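Local coordinates for protein beta sliding clamp (Borrelia burgdorferi, PDB 6DJ8) that probably encircles DNA as a ring-shaped head-to-tail dimer and tethers DNA polymerases and other replication proteins to it, making synthesis processive, at residues M344-S349 against H385-M390. Residues are numbered along the deposited sequence; the frame is centred on the assembly and turned at random.
Sequences MAINIS and HLIMPM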
loop_
_atom_site.group_PDB
_atom_site.type_symbol
_atom_site.label_atom_id
_atom_site.label_comp_id
_atom_site.label_asym_id
_atom_site.label_seq_id
_atom_site.Cartn_x
_atom_site.Cartn_y
_atom_site.Cartn_z
ATOM N N MET A 344 26.473 -21.683 -9.840
ATOM C CA MET A 344 26.160 -21.687 -8.395
ATOM C C MET A 344 24.735 -21.201 -8.159
ATOM O O MET A 344 24.204 -20.496 -8.979
ATOM C CB MET A 344 27.097 -20.740 -7.657
ATOM C CG MET A 344 26.913 -19.339 -8.112
ATOM S SD MET A 344 27.795 -18.181 -7.126
ATOM C CE MET A 344 29.469 -18.670 -7.500
ATOM N N ALA A 345 24.169 -21.626 -7.047
ATOM C CA ALA A 345 22.853 -21.188 -6.630
ATOM C C ALA A 345 23.005 -20.200 -5.485
ATOM O O ALA A 345 23.885 -20.359 -4.625
ATOM C CB ALA A 345 21.987 -22.377 -6.198
ATOM N N ILE A 346 22.137 -19.189 -5.472
ATOM C CA ILE A 346 22.178 -18.133 -4.468
ATOM C C ILE A 346 20.753 -17.711 -4.155
ATOM O O ILE A 346 19.859 -17.811 -4.999
ATOM C CB ILE A 346 23.004 -16.921 -4.936
ATOM C CG1 ILE A 346 23.277 -15.978 -3.769
ATOM C CG2 ILE A 346 22.298 -16.180 -6.047
ATOM C CD1 ILE A 346 24.207 -14.841 -4.119
ATOM N N ASN A 347 20.540 -17.282 -2.915
ATOM C CA ASN A 347 19.256 -16.727 -2.482
ATOM C C ASN A 347 19.051 -15.369 -3.138
ATOM O O ASN A 347 19.759 -14.404 -2.824
ATOM C CB ASN A 347 19.261 -16.612 -0.960
ATOM C CG ASN A 347 17.942 -16.095 -0.401
ATOM O OD1 ASN A 347 17.407 -15.096 -0.868
ATOM N ND2 ASN A 347 17.440 -16.764 0.630
ATOM N N ILE A 348 18.072 -15.281 -4.038
ATOM C CA ILE A 348 17.879 -14.037 -4.780
ATOM C C ILE A 348 17.481 -12.893 -3.861
ATOM O O ILE A 348 17.815 -11.732 -4.133
ATOM C CB ILE A 348 16.836 -14.211 -5.908
ATOM C CG1 ILE A 348 16.883 -12.997 -6.839
ATOM C CG2 ILE A 348 15.435 -14.355 -5.328
ATOM C CD1 ILE A 348 16.084 -13.175 -8.156
ATOM N N SER A 349 16.776 -13.172 -2.762
ATOM C CA SER A 349 16.430 -12.063 -1.872
ATOM C C SER A 349 17.688 -11.482 -1.226
ATOM O O SER A 349 17.850 -10.258 -1.157
ATOM C CB SER A 349 15.430 -12.523 -0.810
ATOM O OG SER A 349 14.178 -12.833 -1.397
ATOM N N HIS A 385 30.423 -7.366 1.651
ATOM C CA HIS A 385 29.242 -8.188 1.871
ATOM C C HIS A 385 29.476 -9.588 1.318
ATOM O O HIS A 385 29.902 -9.756 0.166
ATOM C CB HIS A 385 27.985 -7.581 1.249
ATOM C CG HIS A 385 26.729 -8.264 1.687
ATOM N ND1 HIS A 385 26.127 -8.018 2.907
ATOM C CD2 HIS A 385 25.992 -9.232 1.088
ATOM C CE1 HIS A 385 25.049 -8.777 3.018
ATOM N NE2 HIS A 385 24.942 -9.519 1.926
ATOM N N LEU A 386 29.185 -10.580 2.145
ATOM C CA LEU A 386 29.392 -11.982 1.833
ATOM C C LEU A 386 28.049 -12.684 1.806
ATOM O O LEU A 386 27.184 -12.411 2.645
ATOM C CB LEU A 386 30.308 -12.644 2.864
ATOM C CG LEU A 386 31.666 -11.980 3.109
ATOM C CD1 LEU A 386 32.420 -12.691 4.244
ATOM C CD2 LEU A 386 32.536 -11.961 1.835
ATOM N N ILE A 387 27.882 -13.586 0.844
ATOM C CA ILE A 387 26.683 -14.397 0.723
ATOM C C ILE A 387 27.116 -15.836 0.503
ATOM O O ILE A 387 27.846 -16.129 -0.454
ATOM C CB ILE A 387 25.778 -13.923 -0.431
ATOM C CG1 ILE A 387 25.391 -12.454 -0.237
ATOM C CG2 ILE A 387 24.541 -14.802 -0.519
ATOM C CD1 ILE A 387 24.679 -11.833 -1.434
ATOM N N MET A 388 26.672 -16.727 1.376
ATOM C CA MET A 388 26.974 -18.139 1.186
ATOM C C MET A 388 26.098 -18.686 0.061
ATOM O O MET A 388 24.893 -18.397 0.019
ATOM C CB MET A 388 26.762 -18.929 2.481
ATOM C CG MET A 388 27.364 -20.333 2.464
ATOM S SD MET A 388 29.171 -20.359 2.354
ATOM C CE MET A 388 29.538 -22.121 2.418
ATOM N N PRO A 389 26.660 -19.426 -0.884
ATOM C CA PRO A 389 25.832 -20.020 -1.932
ATOM C C PRO A 389 24.924 -21.093 -1.360
ATOM O O PRO A 389 25.188 -21.680 -0.309
ATOM C CB PRO A 389 26.846 -20.618 -2.919
ATOM C CG PRO A 389 28.066 -20.886 -2.091
ATOM C CD PRO A 389 28.085 -19.741 -1.104
ATOM N N MET A 390 23.837 -21.339 -2.080
ATOM C CA MET A 390 22.966 -22.466 -1.799
ATOM C C MET A 390 23.469 -23.708 -2.532
ATOM O O MET A 390 24.157 -23.608 -3.552
ATOM C CB MET A 390 21.532 -22.142 -2.236
ATOM C CG MET A 390 20.900 -21.009 -1.441
ATOM S SD MET A 390 19.279 -20.525 -2.073
ATOM C CE MET A 390 18.383 -22.068 -1.918
HETATM O O HOH W 1 22.352 -17.853 -0.660
#
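Once the strand that contains Ile-387 has ended, the chain runs on, still extended, through Met-388 and Pro-389 and crosses the end of strand 342-347, held there by one direct backbone bond, one water and two apolar contacts. The direct bond runs from Met-390 N to Ala-345 O, 2.7 Å long but bent (145° at the hydrogen), and the donor stands well above the carbonyl plane. Pro-389 crowds the same oxygen, its CB 3.4 Å from Ala-345 O. Two residues on from Ala-345, and two back from Met-390, water 1 joins the chains: it accepts from Asn-347 N (2.9 Å) and donates to Met-388 O (2.7 Å).

The side chains pack on two separate sides of this link. Ile-346 has CG1 anti to its backbone N (chi1 -168°) and an extended chain, which carries CD1 to within 3.6 Å of Ile-387 CG2; the two side chains cross nearly at right angles. From strand 373-376, Leu-373 touches Ile-346 and Leu-375 touches Ile-387, so this pair belongs to the buried interior between the sheets. Met-390 lies along the other side. Its CB rests 4.0 Å from Ala-345 CB, CG continues beside the backbone N (chi1 -65°), and the sulphur reaches the strand end, with SD 3.6 Å from Asn-347 N. The bend at chi3 turns the methyl off the extended line.

Asn-347 is the N-cap of helix 348-355: OD1 accepts from Tyr-350 N and, weakly, from Ser-349 N. Met-388 and Met-390 also pack on the bound peptide, a natural product, so the segment after strand 383-387 forms part of the peptide's site. That is consistent with the protein-binding pocket of bacterial sliding clamps, which is lined partly by the C-terminal tail of the third domain.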